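Local coordinates for TCP pilus virulence regulatory protein (Vibrio cholerae, PDB 4MLO) that activates transcription of virulence genes as an AraC-family regulator, probably including those for the TCP pilus, and binds palmitoleic acid, at residues 102-105 and 106-110; 140-143 and 144-147; 153-156 and 157-161; 235-238 and 239-243. All coordinates share one frame; numbering follows the deposited sequence. Where two conformers were deposited one is given.

Interaction 1. Residues 102-105 and 106-110; sequences LMIR and NLYSE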
# COMPACT_ATOMS: atom_id res chain seq x y z
N LEU A 102 -23.18 7.25 -2.18
CA LEU A 102 -23.27 6.81 -0.80
C LEU A 102 -24.24 5.63 -0.62
O LEU A 102 -23.91 4.64 0.04
CB LEU A 102 -23.67 7.97 0.10
CG LEU A 102 -23.79 7.66 1.59
CD1 LEU A 102 -22.51 7.00 2.14
CD2 LEU A 102 -24.11 8.94 2.36
N MET A 103 -25.44 5.72 -1.19
CA MET A 103 -26.40 4.63 -1.01
C MET A 103 -25.87 3.34 -1.62
O MET A 103 -26.05 2.26 -1.05
CB MET A 103 -27.76 4.96 -1.63
CG MET A 103 -28.75 3.78 -1.65
SD MET A 103 -30.03 3.89 -2.91
CE MET A 103 -29.11 3.66 -4.43
N ILE A 104 -25.25 3.45 -2.79
CA ILE A 104 -24.65 2.29 -3.45
C ILE A 104 -23.55 1.70 -2.59
O ILE A 104 -23.47 0.48 -2.38
CB ILE A 104 -24.11 2.70 -4.83
CG1 ILE A 104 -25.22 3.28 -5.72
CG2 ILE A 104 -23.45 1.50 -5.53
CD1 ILE A 104 -24.71 3.97 -6.98
N ARG A 105 -22.67 2.56 -2.07
CA ARG A 105 -21.47 2.06 -1.41
C ARG A 105 -21.76 1.53 -0.01
O ARG A 105 -21.07 0.63 0.47
CB ARG A 105 -20.42 3.17 -1.41
CG ARG A 105 -20.02 3.54 -2.82
CD ARG A 105 -18.97 4.62 -2.88
NE ARG A 105 -17.64 4.13 -2.49
CZ ARG A 105 -16.97 4.51 -1.41
NH1 ARG A 105 -17.47 5.42 -0.57
NH2 ARG A 105 -15.76 4.00 -1.18
N ASN A 106 -22.78 2.07 0.66
CA ASN A 106 -23.15 1.54 1.97
C ASN A 106 -23.61 0.10 1.91
O ASN A 106 -23.62 -0.58 2.94
CB ASN A 106 -24.25 2.40 2.61
CG ASN A 106 -23.71 3.67 3.21
OD1 ASN A 106 -22.51 3.76 3.52
ND2 ASN A 106 -24.58 4.66 3.38
N LEU A 107 -23.98 -0.40 0.73
CA LEU A 107 -24.32 -1.81 0.58
C LEU A 107 -23.09 -2.71 0.46
O LEU A 107 -23.21 -3.93 0.63
CB LEU A 107 -25.23 -1.99 -0.64
CG LEU A 107 -26.63 -1.37 -0.48
CD1 LEU A 107 -27.43 -1.39 -1.78
CD2 LEU A 107 -27.40 -2.10 0.59
N TYR A 108 -21.93 -2.16 0.15
CA TYR A 108 -20.73 -2.95 -0.08
C TYR A 108 -20.08 -3.41 1.24
O TYR A 108 -20.16 -2.72 2.27
CB TYR A 108 -19.71 -2.12 -0.86
CG TYR A 108 -20.08 -1.75 -2.29
CD1 TYR A 108 -21.06 -2.46 -3.00
CD2 TYR A 108 -19.44 -0.69 -2.94
CE1 TYR A 108 -21.38 -2.14 -4.31
CE2 TYR A 108 -19.76 -0.37 -4.26
CZ TYR A 108 -20.73 -1.09 -4.94
OH TYR A 108 -21.05 -0.78 -6.24
N SER A 109 -19.41 -4.56 1.19
CA SER A 109 -18.65 -5.06 2.33
C SER A 109 -17.28 -4.36 2.42
O SER A 109 -16.86 -3.63 1.52
CB SER A 109 -18.48 -6.57 2.22
OG SER A 109 -17.46 -6.91 1.30
N GLU A 110 -16.56 -4.59 3.53
CA GLU A 110 -15.34 -3.84 3.81
C GLU A 110 -14.17 -4.76 4.16
O GLU A 110 -13.25 -4.35 4.87
CB GLU A 110 -15.56 -2.85 4.95
CG GLU A 110 -16.71 -1.90 4.74
CD GLU A 110 -16.70 -0.76 5.75
OE1 GLU A 110 -17.61 -0.72 6.61
OE2 GLU A 110 -15.78 0.08 5.67
O HOH W 1 -20.14 -0.01 3.16
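Arg105 O is gripped twice, by Tyr108 N at 2.9 Å and by a water that donates to it. The same water also donates to Tyr108 O, so it ties the two carbonyls together. Tyr108 N comes from above the carbonyl plane of Arg105, 61° out of it. One turn earlier, Asn106 N donates to Leu102 O at 2.9 Å, the usual i to i+4 helical bond. Leu107 N reaches only back to Ile104 O, at 3.3 Å. The spacing thus shortens from i+4 to i+3 as helix 102-106 gives way to the loop that leads to strand 114-118 of the cupin-like domain. Tyr108 CG stands opposite the carbonyl carbon (chi1 -66°), which swings the ring back over this last turn. Ile104 O lies over the centre of one face, 3.8 Å above the ring plane. Ile104 leaves the chain alongside Tyr108, and its CG2 reaches Tyr108 OH at 3.4 Å. Arg105 CG lies 4.2 Å from Tyr108 CE2; the guanidinium, farther off, is turned perpendicular to the ring. A salt bridge to Glu156 and a hydrogen bond to Ile164 O hold it there. The amide of Asn106 lies against Leu102, with ND2 3.4 Å from CD1.

Interaction 2. Residues 140-143 and 144-147; sequences SDEF and LKVF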
# COMPACT_ATOMS: atom_id res chain seq x y z
N SER A 140 -5.37 16.77 -17.22
CA SER A 140 -5.93 17.76 -16.32
C SER A 140 -6.29 17.12 -14.98
O SER A 140 -6.43 15.90 -14.86
CB SER A 140 -7.19 18.37 -16.93
OG SER A 140 -8.22 17.40 -16.99
N ASP A 141 -6.45 17.98 -13.97
CA ASP A 141 -6.94 17.52 -12.68
C ASP A 141 -8.31 16.87 -12.82
O ASP A 141 -8.58 15.83 -12.20
CB ASP A 141 -6.99 18.68 -11.69
CG ASP A 141 -5.61 19.20 -11.31
OD1 ASP A 141 -5.49 20.40 -10.98
OD2 ASP A 141 -4.63 18.42 -11.33
N GLU A 142 -9.18 17.46 -13.65
CA GLU A 142 -10.51 16.89 -13.88
C GLU A 142 -10.42 15.51 -14.50
O GLU A 142 -11.09 14.57 -14.07
CB GLU A 142 -11.33 17.83 -14.77
CG GLU A 142 -12.79 17.42 -14.95
CD GLU A 142 -13.61 17.60 -13.68
OE1 GLU A 142 -14.65 16.91 -13.52
OE2 GLU A 142 -13.21 18.43 -12.84
N PHE A 143 -9.57 15.35 -15.52
CA PHE A 143 -9.42 14.04 -16.13
C PHE A 143 -9.01 13.00 -15.10
O PHE A 143 -9.54 11.88 -15.08
CB PHE A 143 -8.40 14.09 -17.26
CG PHE A 143 -8.13 12.77 -17.91
CD1 PHE A 143 -7.35 11.82 -17.29
CD2 PHE A 143 -8.65 12.48 -19.16
CE1 PHE A 143 -7.09 10.59 -17.90
CE2 PHE A 143 -8.41 11.27 -19.77
CZ PHE A 143 -7.63 10.31 -19.13
N LEU A 144 -8.05 13.35 -14.24
CA LEU A 144 -7.51 12.36 -13.31
C LEU A 144 -8.53 12.01 -12.25
O LEU A 144 -8.68 10.84 -11.88
CB LEU A 144 -6.23 12.88 -12.67
CG LEU A 144 -5.07 13.05 -13.65
CD1 LEU A 144 -4.00 13.92 -13.04
CD2 LEU A 144 -4.51 11.70 -14.05
N LYS A 145 -9.27 13.02 -11.75
CA LYS A 145 -10.29 12.72 -10.74
C LYS A 145 -11.39 11.84 -11.32
O LYS A 145 -11.84 10.88 -10.67
CB LYS A 145 -10.86 14.02 -10.18
CG LYS A 145 -9.87 14.78 -9.29
CD LYS A 145 -10.47 16.05 -8.67
CE LYS A 145 -10.68 17.12 -9.71
NZ LYS A 145 -11.09 18.40 -9.11
N VAL A 146 -11.82 12.13 -12.56
CA VAL A 146 -12.86 11.32 -13.18
C VAL A 146 -12.35 9.92 -13.47
O VAL A 146 -13.05 8.92 -13.23
CB VAL A 146 -13.38 12.01 -14.47
CG1 VAL A 146 -14.34 11.10 -15.23
CG2 VAL A 146 -14.07 13.32 -14.11
N PHE A 147 -11.12 9.81 -13.99
CA PHE A 147 -10.56 8.50 -14.31
C PHE A 147 -10.47 7.62 -13.06
O PHE A 147 -10.95 6.47 -13.05
CB PHE A 147 -9.18 8.65 -14.94
CG PHE A 147 -8.53 7.34 -15.27
CD1 PHE A 147 -8.77 6.72 -16.47
CD2 PHE A 147 -7.72 6.70 -14.35
CE1 PHE A 147 -8.19 5.51 -16.78
CE2 PHE A 147 -7.15 5.49 -14.65
CZ PHE A 147 -7.39 4.90 -15.87
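Four successive i to i+4 bonds set the first turns of helix 141-159, from Leu144 N to Ser140 O through to Phe147 N to Phe143 O, the last at 2.8 Å. Ser140 is the N-cap. Its OG accepts from Phe143 N at 2.9 Å with an N-H...O angle of 164°, so it satisfies an amide in the first turn. Phe143 CG is anti to the backbone N (chi1 177°), as is CG of Phe147 (chi1 179°). The two side chains therefore leave the helix in much the same direction. They meet through Phe143 CE1 and Phe147 CB, 4.1 Å apart. The edge of the Phe143 ring also borders the amide of Leu144, with CD1 3.5 Å from Leu144 N. Lys145 bends at chi3 and lays its chain along the carbonyl of Asp141, CE being 3.5 Å from Asp141 O. Its NZ stays 4.3 Å from Glu142 OE2, too far for a salt bridge. Glu142 crosses Val146, with OE1 3.7 Å from CG2. Phe143 also stacks on the ring of Tyr139. Both phenylalanines pack on helix 121-131, Leu144 meets Phe90 of helix 88-93, and Lys145 and Val146 rest on Tyr97 of helix 95-98.

Interaction 3. Residues 153-156 and 157-161; sequences SKVE and KKYNS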
# COMPACT_ATOMS: atom_id res chain seq x y z
N SER A 153 -14.58 2.96 -8.60
CA SER A 153 -15.98 2.57 -8.59
C SER A 153 -16.22 1.20 -9.23
O SER A 153 -16.98 0.38 -8.69
CB SER A 153 -16.84 3.64 -9.28
OG SER A 153 -16.92 4.77 -8.44
N LYS A 154 -15.65 0.95 -10.41
CA LYS A 154 -15.93 -0.34 -11.04
C LYS A 154 -15.22 -1.49 -10.33
O LYS A 154 -15.76 -2.59 -10.26
CB LYS A 154 -15.59 -0.31 -12.53
CG LYS A 154 -14.17 0.03 -12.93
CD LYS A 154 -14.13 0.31 -14.43
CE LYS A 154 -12.72 0.56 -14.92
NZ LYS A 154 -12.67 0.93 -16.37
N VAL A 155 -14.04 -1.24 -9.74
CA VAL A 155 -13.41 -2.26 -8.87
C VAL A 155 -14.29 -2.56 -7.66
O VAL A 155 -14.47 -3.72 -7.28
CB VAL A 155 -12.00 -1.82 -8.44
CG1 VAL A 155 -11.39 -2.83 -7.49
CG2 VAL A 155 -11.14 -1.64 -9.66
N GLU A 156 -14.83 -1.52 -7.01
CA GLU A 156 -15.69 -1.76 -5.86
C GLU A 156 -16.93 -2.55 -6.26
O GLU A 156 -17.36 -3.45 -5.53
CB GLU A 156 -16.07 -0.43 -5.20
CG GLU A 156 -14.88 0.28 -4.50
CD GLU A 156 -15.32 1.50 -3.73
OE1 GLU A 156 -16.41 2.05 -4.03
OE2 GLU A 156 -14.57 1.91 -2.79
N LYS A 157 -17.53 -2.22 -7.41
CA LYS A 157 -18.73 -2.93 -7.84
C LYS A 157 -18.41 -4.38 -8.15
O LYS A 157 -19.19 -5.27 -7.80
CB LYS A 157 -19.34 -2.23 -9.06
CG LYS A 157 -20.63 -2.88 -9.61
CD LYS A 157 -21.15 -2.08 -10.78
CE LYS A 157 -22.23 -2.81 -11.58
NZ LYS A 157 -23.36 -3.23 -10.74
N LYS A 158 -17.27 -4.65 -8.80
CA LYS A 158 -16.91 -6.04 -9.11
C LYS A 158 -16.86 -6.90 -7.85
O LYS A 158 -17.33 -8.04 -7.86
CB LYS A 158 -15.56 -6.08 -9.84
CG LYS A 158 -14.91 -7.46 -9.90
CD LYS A 158 -13.50 -7.37 -10.49
CE LYS A 158 -12.84 -8.74 -10.50
NZ LYS A 158 -11.51 -8.66 -11.11
N TYR A 159 -16.31 -6.36 -6.76
CA TYR A 159 -16.15 -7.10 -5.52
C TYR A 159 -17.26 -6.81 -4.51
O TYR A 159 -17.25 -7.40 -3.43
CB TYR A 159 -14.79 -6.79 -4.88
CG TYR A 159 -13.63 -7.40 -5.63
CD1 TYR A 159 -13.18 -8.69 -5.35
CD2 TYR A 159 -12.98 -6.68 -6.62
CE1 TYR A 159 -12.12 -9.22 -6.03
CE2 TYR A 159 -11.92 -7.22 -7.32
CZ TYR A 159 -11.49 -8.48 -7.02
OH TYR A 159 -10.43 -8.99 -7.72
N ASN A 160 -18.20 -5.92 -4.84
CA ASN A 160 -19.20 -5.46 -3.87
C ASN A 160 -18.51 -5.09 -2.55
O ASN A 160 -18.96 -5.45 -1.46
CB ASN A 160 -20.26 -6.54 -3.64
CG ASN A 160 -21.55 -5.98 -3.10
OD1 ASN A 160 -21.88 -6.14 -1.92
ND2 ASN A 160 -22.32 -5.33 -3.98
N SER A 161 -17.37 -4.39 -2.67
CA SER A 161 -16.47 -4.12 -1.55
C SER A 161 -15.94 -2.69 -1.60
O SER A 161 -15.62 -2.17 -2.67
CB SER A 161 -15.25 -5.06 -1.57
OG SER A 161 -15.63 -6.39 -1.31
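A Schellman motif ends helix 141-159. Asn160, with positive phi (47°), is its C-prime residue. Ser161 N reaches back across it to Glu156 O at 3.0 Å, in the carbonyl plane and on a lone pair. The inner bond of the motif runs from Asn160 N to Lys157 O at 3.2 Å. Ahead of it the regular i to i+4 bonds continue, from Lys157 N to Ser153 O, Lys158 N to Lys154 O and Tyr159 N to Val155 O. The last is stretched to 3.3 Å. Val155 O sits at the edge of the Tyr159 ring, in its plane and 3.4 Å from CD2. Val155 CG1 also meets CD2 of Tyr159, at 4.3 Å. Glu156 CG is anti to the carbonyl carbon (chi1 -69°), and the chain extends beyond it past Ser161 O. That oxygen lies 3.1 Å from both CB and CG of Glu156, and a strongly bent C-H...O contact from CA joins them. Ser161 OG donates to Tyr159 O at 2.9 Å, from above the carbonyl plane, and is also hydrogen-bonded to Ser109 OG. The buried Glu156 carboxylate accepts at OE2 from Phe163 N and Ile164 N, with Arg105 at OE1, which would probably favour the charged form. Val155, Lys154 and Lys158 pack on strand 114-118. Lys158 NZ and Tyr159 OH bond to Leu116 there, and Lys154 NZ pairs with Asp123 of helix 121-131.

Interaction 4. Residues 235-238 and 239-243; sequences KIKQ and IAYQS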
# COMPACT_ATOMS: atom_id res chain seq x y z
N LYS A 235 21.55 6.87 4.79
CA LYS A 235 22.34 6.54 5.96
C LYS A 235 21.51 5.60 6.83
O LYS A 235 20.52 6.01 7.46
CB LYS A 235 22.75 7.80 6.72
CG LYS A 235 23.66 8.73 5.93
CD LYS A 235 23.98 10.02 6.72
CE LYS A 235 24.81 11.00 5.88
NZ LYS A 235 24.85 12.36 6.47
N ILE A 236 21.88 4.32 6.82
CA ILE A 236 21.02 3.31 7.44
C ILE A 236 20.79 3.62 8.90
O ILE A 236 19.68 3.40 9.41
CB ILE A 236 21.63 1.90 7.27
CG1 ILE A 236 21.68 1.47 5.80
CG2 ILE A 236 20.83 0.90 8.06
CD1 ILE A 236 20.34 1.33 5.13
N LYS A 237 21.82 4.04 9.61
CA LYS A 237 21.66 4.31 11.04
C LYS A 237 20.70 5.46 11.26
O LYS A 237 19.78 5.37 12.09
CB LYS A 237 23.03 4.57 11.68
CG LYS A 237 22.99 4.65 13.23
CD LYS A 237 24.37 4.97 13.76
CE LYS A 237 24.42 4.97 15.26
NZ LYS A 237 25.80 5.22 15.77
N GLN A 238 20.85 6.54 10.50
CA GLN A 238 19.91 7.65 10.64
C GLN A 238 18.47 7.22 10.33
O GLN A 238 17.52 7.62 11.01
CB GLN A 238 20.33 8.80 9.75
CG GLN A 238 19.46 10.03 9.90
CD GLN A 238 20.13 11.26 9.34
OE1 GLN A 238 20.39 12.23 10.06
NE2 GLN A 238 20.43 11.23 8.07
N ILE A 239 18.29 6.39 9.30
CA ILE A 239 16.96 5.94 8.92
C ILE A 239 16.34 5.16 10.08
O ILE A 239 15.17 5.34 10.42
CB ILE A 239 17.04 5.09 7.63
CG1 ILE A 239 17.43 5.97 6.45
CG2 ILE A 239 15.73 4.35 7.33
CD1 ILE A 239 17.97 5.18 5.23
N ALA A 240 17.12 4.27 10.67
CA ALA A 240 16.60 3.42 11.75
C ALA A 240 16.11 4.29 12.90
O ALA A 240 15.03 4.05 13.44
CB ALA A 240 17.68 2.49 12.24
N TYR A 241 16.87 5.32 13.26
CA TYR A 241 16.50 6.12 14.43
C TYR A 241 15.38 7.10 14.10
O TYR A 241 14.47 7.31 14.92
CB TYR A 241 17.75 6.86 14.97
CG TYR A 241 18.64 5.96 15.84
CD1 TYR A 241 19.77 5.35 15.32
CD2 TYR A 241 18.28 5.65 17.15
CE1 TYR A 241 20.55 4.50 16.09
CE2 TYR A 241 19.05 4.80 17.93
CZ TYR A 241 20.18 4.22 17.40
OH TYR A 241 20.96 3.37 18.17
N GLN A 242 15.39 7.67 12.90
CA GLN A 242 14.32 8.57 12.49
C GLN A 242 12.98 7.84 12.46
O GLN A 242 11.93 8.44 12.71
CB GLN A 242 14.66 9.16 11.11
CG GLN A 242 13.66 10.17 10.59
CD GLN A 242 14.00 11.61 10.94
OE1 GLN A 242 15.15 11.93 11.26
NE2 GLN A 242 12.99 12.49 10.86
N SER A 243 12.98 6.56 12.15
CA SER A 243 11.78 5.78 12.02
C SER A 243 11.29 5.21 13.33
O SER A 243 10.25 4.53 13.33
CB SER A 243 12.03 4.63 11.06
OG SER A 243 12.43 5.12 9.79
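Lys237 and Tyr241 project together from successive turns of helix 236-242. Lys237 CG meets the edge of the ring in its plane, 3.8 Å from CE1, and CE follows at 4.0 Å from the same atom. The lysine starts with CG anti to its backbone nitrogen (chi1 -171°) and stays extended, which carries its methylenes along the ring. The Lys237 carbonyl oxygen lies 3.2 Å from Tyr241 CD1 and also accepts from Tyr241 N. On another side of the helix, Ile239 folds back over the first turn, its CG1 3.3 Å from Lys235 O. That oxygen takes the Ile239 N-H at 2.9 Å, almost straight in line with the carbonyl bond. The last turn is closed by Ser243. Its N and OG both donate to Ile239 O, at 3.0 Å and 2.8 Å, from opposite faces of the carbonyl plane. Farther out, Ile236, Ile239 and Ala240 pack on Phe251 of helix 248-259. Ile239 also touches Met229 of helix 213-230, and Ser243 settles against Tyr224, Ser225 and Leu228 of that helix. The packing of helix 236-242 on helix 248-259 is consistent with a helix-turn-helix of the AraC DNA-binding domain, the second probably being the recognition helix.

Interactions 1 and 3 touch, their centres about 10 Å apart. Arg105 NE and Glu156 OE1 join them at 2.9 Å. Ser109 N probably donates to Asn160 O at 2.8 Å, and Tyr108 packs on Lys157 and Asn160. The end of helix 102-106 is thus fastened to the end of helix 141-159. Interaction 2 lies at the start of that second helix, its centre about 20 Å from that of interaction 3. Interaction 4 belongs to the AraC-family region, with its centre about 40 Å from that of interaction 3. The side chain of Ile239 is about 13 Å from the bound palmitoleic acid, and none of the four interactions contributes a residue to its pocket.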